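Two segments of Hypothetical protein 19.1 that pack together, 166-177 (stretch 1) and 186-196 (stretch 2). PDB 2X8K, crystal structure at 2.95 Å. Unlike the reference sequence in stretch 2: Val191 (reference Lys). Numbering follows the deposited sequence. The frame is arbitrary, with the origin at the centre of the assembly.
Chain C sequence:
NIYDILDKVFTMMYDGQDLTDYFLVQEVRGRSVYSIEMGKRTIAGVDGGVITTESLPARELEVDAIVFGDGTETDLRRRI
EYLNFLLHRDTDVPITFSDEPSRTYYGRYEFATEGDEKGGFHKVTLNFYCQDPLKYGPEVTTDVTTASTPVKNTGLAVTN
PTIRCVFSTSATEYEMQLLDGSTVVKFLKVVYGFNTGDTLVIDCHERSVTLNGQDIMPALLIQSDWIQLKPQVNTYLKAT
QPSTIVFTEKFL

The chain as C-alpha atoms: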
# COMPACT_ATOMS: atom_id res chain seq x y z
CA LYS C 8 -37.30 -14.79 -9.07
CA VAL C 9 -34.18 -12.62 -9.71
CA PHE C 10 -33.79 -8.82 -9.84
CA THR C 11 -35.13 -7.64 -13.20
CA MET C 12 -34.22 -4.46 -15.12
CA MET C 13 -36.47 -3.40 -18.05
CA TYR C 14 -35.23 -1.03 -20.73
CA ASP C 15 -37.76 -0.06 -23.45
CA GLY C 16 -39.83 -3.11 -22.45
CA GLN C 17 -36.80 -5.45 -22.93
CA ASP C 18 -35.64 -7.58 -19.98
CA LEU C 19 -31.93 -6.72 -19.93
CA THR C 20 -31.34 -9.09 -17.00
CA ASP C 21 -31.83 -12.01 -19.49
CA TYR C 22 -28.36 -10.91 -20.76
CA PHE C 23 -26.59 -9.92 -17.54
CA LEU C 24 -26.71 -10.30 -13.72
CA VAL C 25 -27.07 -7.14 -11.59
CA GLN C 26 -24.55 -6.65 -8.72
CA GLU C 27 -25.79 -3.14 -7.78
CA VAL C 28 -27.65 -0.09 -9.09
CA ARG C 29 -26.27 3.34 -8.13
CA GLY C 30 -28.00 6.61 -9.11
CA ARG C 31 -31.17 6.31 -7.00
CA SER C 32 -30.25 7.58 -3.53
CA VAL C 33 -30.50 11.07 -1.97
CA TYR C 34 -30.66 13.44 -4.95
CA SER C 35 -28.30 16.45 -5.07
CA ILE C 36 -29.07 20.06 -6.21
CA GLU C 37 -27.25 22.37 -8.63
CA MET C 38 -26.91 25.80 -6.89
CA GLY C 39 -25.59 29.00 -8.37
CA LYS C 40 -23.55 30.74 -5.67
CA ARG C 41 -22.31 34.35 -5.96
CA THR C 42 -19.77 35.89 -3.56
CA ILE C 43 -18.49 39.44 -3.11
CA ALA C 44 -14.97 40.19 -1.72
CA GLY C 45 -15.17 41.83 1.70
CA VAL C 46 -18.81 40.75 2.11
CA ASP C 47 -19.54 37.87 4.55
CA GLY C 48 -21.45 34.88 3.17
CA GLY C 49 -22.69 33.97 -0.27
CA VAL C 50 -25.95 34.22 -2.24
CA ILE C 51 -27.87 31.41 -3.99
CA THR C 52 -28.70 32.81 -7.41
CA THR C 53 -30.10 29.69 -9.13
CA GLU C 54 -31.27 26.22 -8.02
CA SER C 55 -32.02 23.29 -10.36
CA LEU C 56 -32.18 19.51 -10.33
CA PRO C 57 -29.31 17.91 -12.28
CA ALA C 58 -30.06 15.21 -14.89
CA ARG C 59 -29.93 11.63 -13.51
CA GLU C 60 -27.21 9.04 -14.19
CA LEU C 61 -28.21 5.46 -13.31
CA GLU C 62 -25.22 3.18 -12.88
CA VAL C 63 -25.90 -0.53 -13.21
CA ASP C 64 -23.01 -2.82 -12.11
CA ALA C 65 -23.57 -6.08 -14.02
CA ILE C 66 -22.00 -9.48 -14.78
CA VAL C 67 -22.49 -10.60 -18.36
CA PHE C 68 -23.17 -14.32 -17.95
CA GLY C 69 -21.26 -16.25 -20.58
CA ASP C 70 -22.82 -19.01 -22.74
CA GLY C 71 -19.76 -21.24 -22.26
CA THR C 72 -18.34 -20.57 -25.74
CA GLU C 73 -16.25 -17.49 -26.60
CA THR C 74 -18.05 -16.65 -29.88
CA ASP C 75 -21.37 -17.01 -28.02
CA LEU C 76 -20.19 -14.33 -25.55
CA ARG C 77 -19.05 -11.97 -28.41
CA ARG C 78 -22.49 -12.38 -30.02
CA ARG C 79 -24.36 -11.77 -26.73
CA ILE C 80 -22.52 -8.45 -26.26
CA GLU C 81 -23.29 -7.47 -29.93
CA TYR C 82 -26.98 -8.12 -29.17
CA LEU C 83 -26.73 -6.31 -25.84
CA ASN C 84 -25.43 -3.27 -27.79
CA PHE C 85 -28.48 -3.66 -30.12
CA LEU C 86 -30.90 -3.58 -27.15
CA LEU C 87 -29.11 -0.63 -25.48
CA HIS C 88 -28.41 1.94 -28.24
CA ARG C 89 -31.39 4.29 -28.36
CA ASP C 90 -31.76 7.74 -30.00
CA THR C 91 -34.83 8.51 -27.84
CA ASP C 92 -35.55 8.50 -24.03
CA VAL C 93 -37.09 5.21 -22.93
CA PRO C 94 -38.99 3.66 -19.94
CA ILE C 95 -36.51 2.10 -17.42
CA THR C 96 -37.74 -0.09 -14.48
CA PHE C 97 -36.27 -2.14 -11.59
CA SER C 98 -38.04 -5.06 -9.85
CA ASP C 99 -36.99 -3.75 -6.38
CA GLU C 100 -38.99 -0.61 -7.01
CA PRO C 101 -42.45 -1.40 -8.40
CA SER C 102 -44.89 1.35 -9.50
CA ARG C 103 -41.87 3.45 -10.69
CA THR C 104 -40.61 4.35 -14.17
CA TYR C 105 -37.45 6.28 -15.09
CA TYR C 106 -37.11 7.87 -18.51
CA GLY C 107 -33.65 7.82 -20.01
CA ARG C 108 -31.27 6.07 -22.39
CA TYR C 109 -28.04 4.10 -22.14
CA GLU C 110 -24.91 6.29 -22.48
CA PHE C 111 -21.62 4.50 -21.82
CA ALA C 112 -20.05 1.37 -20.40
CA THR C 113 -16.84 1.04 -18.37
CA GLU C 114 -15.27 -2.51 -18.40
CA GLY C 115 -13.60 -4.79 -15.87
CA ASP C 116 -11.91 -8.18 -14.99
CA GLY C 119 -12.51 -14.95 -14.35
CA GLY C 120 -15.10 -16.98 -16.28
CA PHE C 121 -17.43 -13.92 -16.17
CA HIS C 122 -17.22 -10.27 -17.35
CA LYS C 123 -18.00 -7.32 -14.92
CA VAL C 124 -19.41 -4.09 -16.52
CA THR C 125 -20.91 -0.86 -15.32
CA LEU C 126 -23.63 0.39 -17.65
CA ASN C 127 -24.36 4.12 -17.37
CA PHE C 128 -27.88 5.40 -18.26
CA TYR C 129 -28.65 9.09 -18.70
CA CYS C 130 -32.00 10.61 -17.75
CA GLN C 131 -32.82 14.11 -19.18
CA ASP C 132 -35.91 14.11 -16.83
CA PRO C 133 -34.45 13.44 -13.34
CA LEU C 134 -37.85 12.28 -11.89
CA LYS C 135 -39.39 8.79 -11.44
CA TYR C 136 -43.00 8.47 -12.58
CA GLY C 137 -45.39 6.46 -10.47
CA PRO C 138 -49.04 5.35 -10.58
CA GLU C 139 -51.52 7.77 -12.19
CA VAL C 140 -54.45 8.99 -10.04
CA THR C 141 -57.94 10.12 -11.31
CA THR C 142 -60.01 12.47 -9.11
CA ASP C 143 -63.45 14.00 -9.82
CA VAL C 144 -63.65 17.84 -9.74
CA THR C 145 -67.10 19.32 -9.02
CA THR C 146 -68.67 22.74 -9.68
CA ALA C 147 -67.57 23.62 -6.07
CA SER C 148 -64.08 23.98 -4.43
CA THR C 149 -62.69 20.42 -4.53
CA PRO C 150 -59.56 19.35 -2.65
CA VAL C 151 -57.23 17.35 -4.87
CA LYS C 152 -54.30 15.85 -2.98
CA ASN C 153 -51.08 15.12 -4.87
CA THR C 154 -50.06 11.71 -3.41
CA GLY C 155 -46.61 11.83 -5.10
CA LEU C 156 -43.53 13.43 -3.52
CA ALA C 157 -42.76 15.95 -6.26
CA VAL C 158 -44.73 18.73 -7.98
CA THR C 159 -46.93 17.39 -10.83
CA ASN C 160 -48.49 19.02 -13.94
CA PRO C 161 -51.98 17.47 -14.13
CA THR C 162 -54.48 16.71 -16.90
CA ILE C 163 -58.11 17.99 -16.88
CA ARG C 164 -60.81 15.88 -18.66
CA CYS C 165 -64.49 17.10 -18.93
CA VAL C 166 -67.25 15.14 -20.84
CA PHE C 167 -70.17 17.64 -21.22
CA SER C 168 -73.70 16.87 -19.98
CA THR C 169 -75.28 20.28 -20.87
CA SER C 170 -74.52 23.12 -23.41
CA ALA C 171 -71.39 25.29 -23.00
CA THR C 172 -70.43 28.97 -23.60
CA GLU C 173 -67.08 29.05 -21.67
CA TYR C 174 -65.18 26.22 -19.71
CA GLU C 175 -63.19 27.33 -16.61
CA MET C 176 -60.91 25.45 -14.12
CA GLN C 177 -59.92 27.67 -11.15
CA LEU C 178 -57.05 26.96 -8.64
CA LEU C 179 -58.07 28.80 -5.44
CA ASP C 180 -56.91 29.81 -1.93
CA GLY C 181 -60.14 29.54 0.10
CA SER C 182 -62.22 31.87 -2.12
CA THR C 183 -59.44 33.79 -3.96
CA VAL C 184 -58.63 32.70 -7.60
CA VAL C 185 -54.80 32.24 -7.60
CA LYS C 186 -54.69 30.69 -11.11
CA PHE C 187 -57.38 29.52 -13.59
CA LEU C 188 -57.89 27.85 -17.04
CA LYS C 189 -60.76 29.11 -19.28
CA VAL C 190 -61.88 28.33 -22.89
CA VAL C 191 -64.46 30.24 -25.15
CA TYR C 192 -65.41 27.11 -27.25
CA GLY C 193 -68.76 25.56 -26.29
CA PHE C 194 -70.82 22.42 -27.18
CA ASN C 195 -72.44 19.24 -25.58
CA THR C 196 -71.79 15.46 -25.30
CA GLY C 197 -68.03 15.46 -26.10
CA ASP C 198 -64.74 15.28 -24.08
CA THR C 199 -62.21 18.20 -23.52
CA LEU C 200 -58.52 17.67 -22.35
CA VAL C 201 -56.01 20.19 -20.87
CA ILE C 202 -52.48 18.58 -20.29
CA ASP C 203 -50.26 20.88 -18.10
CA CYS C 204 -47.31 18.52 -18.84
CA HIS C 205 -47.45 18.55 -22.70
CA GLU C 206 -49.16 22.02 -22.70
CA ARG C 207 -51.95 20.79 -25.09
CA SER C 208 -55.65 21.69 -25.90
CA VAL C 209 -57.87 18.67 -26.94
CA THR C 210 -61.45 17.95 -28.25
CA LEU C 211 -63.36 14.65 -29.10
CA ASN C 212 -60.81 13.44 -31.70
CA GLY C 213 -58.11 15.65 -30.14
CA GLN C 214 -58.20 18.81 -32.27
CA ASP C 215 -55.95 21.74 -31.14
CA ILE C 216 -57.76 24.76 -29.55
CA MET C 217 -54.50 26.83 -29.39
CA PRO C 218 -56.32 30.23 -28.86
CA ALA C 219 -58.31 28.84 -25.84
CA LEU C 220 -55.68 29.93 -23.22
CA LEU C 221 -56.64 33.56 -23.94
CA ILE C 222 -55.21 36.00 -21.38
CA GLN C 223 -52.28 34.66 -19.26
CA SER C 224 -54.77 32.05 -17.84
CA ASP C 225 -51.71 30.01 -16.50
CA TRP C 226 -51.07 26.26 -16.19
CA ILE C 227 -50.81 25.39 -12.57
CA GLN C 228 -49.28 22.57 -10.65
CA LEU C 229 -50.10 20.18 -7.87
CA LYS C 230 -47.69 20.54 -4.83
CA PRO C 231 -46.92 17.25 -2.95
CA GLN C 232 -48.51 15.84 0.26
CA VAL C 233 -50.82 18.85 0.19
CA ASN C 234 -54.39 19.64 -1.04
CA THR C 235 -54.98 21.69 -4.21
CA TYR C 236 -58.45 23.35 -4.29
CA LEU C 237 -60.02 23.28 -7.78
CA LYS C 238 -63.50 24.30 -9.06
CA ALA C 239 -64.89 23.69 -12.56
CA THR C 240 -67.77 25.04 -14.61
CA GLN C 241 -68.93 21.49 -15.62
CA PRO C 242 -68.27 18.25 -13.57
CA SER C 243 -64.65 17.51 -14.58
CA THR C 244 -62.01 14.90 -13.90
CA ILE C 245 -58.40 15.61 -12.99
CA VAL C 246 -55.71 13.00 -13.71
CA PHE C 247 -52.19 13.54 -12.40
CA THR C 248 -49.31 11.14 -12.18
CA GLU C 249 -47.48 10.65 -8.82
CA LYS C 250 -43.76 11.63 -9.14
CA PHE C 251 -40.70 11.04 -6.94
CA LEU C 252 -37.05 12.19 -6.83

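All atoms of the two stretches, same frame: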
# COMPACT_ATOMS: atom_id res chain seq x y z
N VAL C 166 -66.27 15.66 -19.87
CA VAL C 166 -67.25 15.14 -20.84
C VAL C 166 -68.65 15.74 -20.57
O VAL C 166 -69.40 15.28 -19.69
CB VAL C 166 -67.19 13.59 -21.03
CG1 VAL C 166 -67.21 12.84 -19.70
CG2 VAL C 166 -68.27 13.08 -21.99
N PHE C 167 -68.96 16.82 -21.32
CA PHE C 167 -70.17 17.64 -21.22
C PHE C 167 -71.50 16.92 -21.14
O PHE C 167 -71.75 15.96 -21.87
CB PHE C 167 -70.18 18.76 -22.29
CG PHE C 167 -69.09 19.80 -22.11
CD1 PHE C 167 -69.31 20.93 -21.33
CD2 PHE C 167 -67.86 19.66 -22.74
CE1 PHE C 167 -68.31 21.89 -21.17
CE2 PHE C 167 -66.87 20.62 -22.58
CZ PHE C 167 -67.10 21.73 -21.80
N SER C 168 -72.34 17.37 -20.20
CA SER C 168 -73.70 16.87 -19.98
C SER C 168 -74.71 17.87 -20.56
O SER C 168 -75.67 17.46 -21.21
CB SER C 168 -73.97 16.61 -18.50
OG SER C 168 -73.43 17.63 -17.66
N THR C 169 -74.46 19.18 -20.36
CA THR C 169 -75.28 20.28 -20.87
C THR C 169 -74.46 21.16 -21.85
O THR C 169 -73.28 20.90 -22.07
CB THR C 169 -75.94 21.07 -19.71
OG1 THR C 169 -74.92 21.51 -18.80
CG2 THR C 169 -77.01 20.27 -18.98
N SER C 170 -75.12 22.18 -22.45
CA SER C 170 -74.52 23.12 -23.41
C SER C 170 -73.45 23.99 -22.74
O SER C 170 -73.49 24.19 -21.52
CB SER C 170 -75.59 23.99 -24.07
OG SER C 170 -76.44 24.63 -23.13
N ALA C 171 -72.48 24.47 -23.53
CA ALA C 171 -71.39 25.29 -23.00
C ALA C 171 -71.22 26.61 -23.76
O ALA C 171 -71.54 26.69 -24.94
CB ALA C 171 -70.09 24.50 -23.00
N THR C 172 -70.71 27.64 -23.06
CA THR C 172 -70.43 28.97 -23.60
C THR C 172 -68.97 29.33 -23.33
O THR C 172 -68.32 29.97 -24.16
CB THR C 172 -71.40 30.02 -23.02
OG1 THR C 172 -71.45 29.90 -21.59
CG2 THR C 172 -72.81 29.93 -23.61
N GLU C 173 -68.44 28.87 -22.16
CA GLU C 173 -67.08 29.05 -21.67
C GLU C 173 -66.75 28.03 -20.53
O GLU C 173 -67.47 27.99 -19.54
CB GLU C 173 -66.88 30.51 -21.18
CG GLU C 173 -65.43 31.00 -21.15
CD GLU C 173 -65.25 32.51 -21.10
OE1 GLU C 173 -65.92 33.22 -21.88
OE2 GLU C 173 -64.39 32.97 -20.31
N TYR C 174 -65.67 27.21 -20.71
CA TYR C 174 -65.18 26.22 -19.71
C TYR C 174 -63.97 26.76 -18.89
O TYR C 174 -62.90 27.03 -19.45
CB TYR C 174 -64.88 24.82 -20.31
CG TYR C 174 -64.28 23.86 -19.30
CD1 TYR C 174 -65.09 23.06 -18.50
CD2 TYR C 174 -62.91 23.81 -19.10
CE1 TYR C 174 -64.54 22.22 -17.53
CE2 TYR C 174 -62.35 22.99 -18.12
CZ TYR C 174 -63.17 22.18 -17.35
OH TYR C 174 -62.59 21.37 -16.40
N GLU C 175 -64.14 26.79 -17.57
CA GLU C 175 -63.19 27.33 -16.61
C GLU C 175 -62.80 26.33 -15.50
O GLU C 175 -63.67 25.65 -14.94
CB GLU C 175 -63.83 28.61 -16.02
CG GLU C 175 -63.15 29.23 -14.82
CD GLU C 175 -62.01 30.15 -15.16
OE1 GLU C 175 -62.17 31.38 -15.00
OE2 GLU C 175 -60.95 29.65 -15.59
N MET C 176 -61.50 26.28 -15.17
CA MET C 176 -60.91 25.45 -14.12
C MET C 176 -60.06 26.36 -13.23
O MET C 176 -58.94 26.70 -13.60
CB MET C 176 -60.06 24.32 -14.72
CG MET C 176 -59.42 23.39 -13.69
SD MET C 176 -60.51 22.03 -13.18
CE MET C 176 -61.12 22.67 -11.72
N GLN C 177 -60.60 26.75 -12.07
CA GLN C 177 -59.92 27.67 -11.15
C GLN C 177 -59.20 27.08 -9.91
O GLN C 177 -59.82 26.40 -9.09
CB GLN C 177 -60.84 28.85 -10.77
CG GLN C 177 -62.25 28.45 -10.33
CD GLN C 177 -63.32 28.91 -11.31
OE1 GLN C 177 -63.45 30.10 -11.61
NE2 GLN C 177 -64.14 27.97 -11.79
N LYS C 186 -54.91 31.05 -9.72
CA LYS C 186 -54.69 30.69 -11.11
C LYS C 186 -56.01 30.14 -11.63
O LYS C 186 -56.88 29.77 -10.83
CB LYS C 186 -53.60 29.60 -11.24
CG LYS C 186 -52.17 30.00 -10.86
CD LYS C 186 -51.25 28.79 -10.91
CE LYS C 186 -49.79 29.12 -10.73
NZ LYS C 186 -48.94 27.91 -10.50
N PHE C 187 -56.17 30.06 -12.96
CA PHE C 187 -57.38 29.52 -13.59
C PHE C 187 -57.10 29.11 -15.04
O PHE C 187 -56.08 29.53 -15.59
CB PHE C 187 -58.55 30.52 -13.49
CG PHE C 187 -58.32 31.83 -14.21
CD1 PHE C 187 -57.65 32.87 -13.57
CD2 PHE C 187 -58.76 32.02 -15.51
CE1 PHE C 187 -57.43 34.08 -14.23
CE2 PHE C 187 -58.54 33.23 -16.17
CZ PHE C 187 -57.88 34.25 -15.52
N LEU C 188 -58.01 28.32 -15.65
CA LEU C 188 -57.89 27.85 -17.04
C LEU C 188 -59.25 27.92 -17.78
O LEU C 188 -60.00 26.94 -17.73
CB LEU C 188 -57.35 26.40 -17.09
CG LEU C 188 -55.87 26.12 -16.77
CD1 LEU C 188 -55.74 24.86 -15.94
CD2 LEU C 188 -55.05 25.95 -18.03
N LYS C 189 -59.51 29.00 -18.52
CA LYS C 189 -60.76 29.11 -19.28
C LYS C 189 -60.64 28.82 -20.79
O LYS C 189 -59.54 28.80 -21.34
CB LYS C 189 -61.38 30.50 -19.08
CG LYS C 189 -60.41 31.54 -18.55
CD LYS C 189 -61.13 32.64 -17.79
CE LYS C 189 -61.53 33.78 -18.72
NZ LYS C 189 -62.51 34.70 -18.08
N VAL C 190 -61.78 28.58 -21.43
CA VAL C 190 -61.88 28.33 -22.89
C VAL C 190 -63.23 28.86 -23.45
O VAL C 190 -64.26 28.48 -22.92
CB VAL C 190 -61.77 26.80 -23.16
CG1 VAL C 190 -62.03 26.45 -24.63
CG2 VAL C 190 -60.43 26.21 -22.66
N VAL C 191 -63.23 29.67 -24.54
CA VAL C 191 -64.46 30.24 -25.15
C VAL C 191 -65.32 29.29 -26.04
O VAL C 191 -66.45 29.64 -26.41
CB VAL C 191 -64.26 31.63 -25.85
CG1 VAL C 191 -64.64 32.78 -24.92
CG2 VAL C 191 -62.85 31.80 -26.42
N TYR C 192 -64.78 28.10 -26.36
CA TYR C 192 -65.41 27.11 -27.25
C TYR C 192 -66.42 26.24 -26.50
O TYR C 192 -66.03 25.54 -25.54
CB TYR C 192 -64.33 26.26 -27.97
CG TYR C 192 -64.79 25.56 -29.23
CD1 TYR C 192 -65.85 26.05 -29.99
CD2 TYR C 192 -64.11 24.44 -29.71
CE1 TYR C 192 -66.25 25.42 -31.16
CE2 TYR C 192 -64.50 23.80 -30.89
CZ TYR C 192 -65.58 24.30 -31.61
OH TYR C 192 -65.97 23.68 -32.78
N GLY C 193 -67.69 26.31 -26.92
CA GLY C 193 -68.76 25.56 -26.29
C GLY C 193 -69.51 24.59 -27.17
O GLY C 193 -69.64 24.84 -28.37
N PHE C 194 -70.01 23.48 -26.57
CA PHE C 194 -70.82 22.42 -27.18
C PHE C 194 -71.27 21.40 -26.10
O PHE C 194 -71.03 21.64 -24.92
CB PHE C 194 -70.06 21.66 -28.30
CG PHE C 194 -69.09 20.57 -27.90
CD1 PHE C 194 -69.23 19.28 -28.39
CD2 PHE C 194 -68.02 20.84 -27.05
CE1 PHE C 194 -68.32 18.28 -28.03
CE2 PHE C 194 -67.12 19.84 -26.67
CZ PHE C 194 -67.27 18.56 -27.18
N ASN C 195 -71.95 20.29 -26.49
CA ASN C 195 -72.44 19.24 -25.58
C ASN C 195 -72.09 17.80 -26.00
O ASN C 195 -71.93 17.53 -27.19
CB ASN C 195 -73.97 19.42 -25.57
CG ASN C 195 -74.78 18.60 -24.56
OD1 ASN C 195 -74.45 17.46 -24.20
ND2 ASN C 195 -75.93 19.14 -24.17
N THR C 196 -71.94 16.90 -25.03
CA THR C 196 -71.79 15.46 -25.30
C THR C 196 -70.38 14.91 -25.62
O THR C 196 -70.21 13.70 -25.79
CB THR C 196 -72.61 15.04 -26.53
OG1 THR C 196 -73.62 14.10 -26.14
CG2 THR C 196 -71.71 14.41 -27.58

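The two stretches run antiparallel, the axes of strands 174-177 and 187-190 lying 178° apart in direction and 4.3 Å at closest approach. Within the strands the backbone bonds come in pairs. Tyr174 N donates to Val190 O at 2.9 Å and Met176 N to Leu188 O at 3.0 Å; the return bonds, Val190 N to Tyr174 O and Leu188 N to Met176 O, are both 2.8 Å but weak, because the N-H vectors point poorly at their acceptors. CA-H groups fill the gaps, as where Lys189 CA lies 3.0 Å from Tyr174 O.

Alternation sorts the side chains. Tyr174, Met176, Leu188 and Val190 share one face, where Met176 CB meets Leu188 CB at 4.2 Å, a contact between the first carbons of each side chain. The t chi1 of Met176 is followed by a p chi2, and its end leads away from the partner strand.

Glu175, Gln177, Phe187 and Lys189 occupy the other face. Glu175 takes t at chi1 but p at chi2, a bend that returns its carboxylate to the partner strand: OE2 reaches the ring edge of Phe187 at CD2, 3.2 Å, while OE1 sits 3.2 Å from Lys189 CD. Phe187, with p chi1, carries its ring end away from stretch 1. Lys189 has chi1 between wells at 19° and an m chi3; its NZ makes a weak salt bridge with Glu173 OE2 at 3.4 Å, whereas Glu175 OE1 is 4.5 Å from that NZ. Glu173 achieves this reach with t at both chi1 and chi2.

Beyond the strands, Gly193 passes close to Ala171: an ideal CB would fall 1.9 Å from Ala171 O, so this backbone path leaves no room for one. Phe194 starts away, but its p chi1 brings the ring back obliquely to Phe167, Phe194 CE2 to Phe167 CD2 at 4.0 Å, while Phe194 O lies over a face of the Phe167 ring.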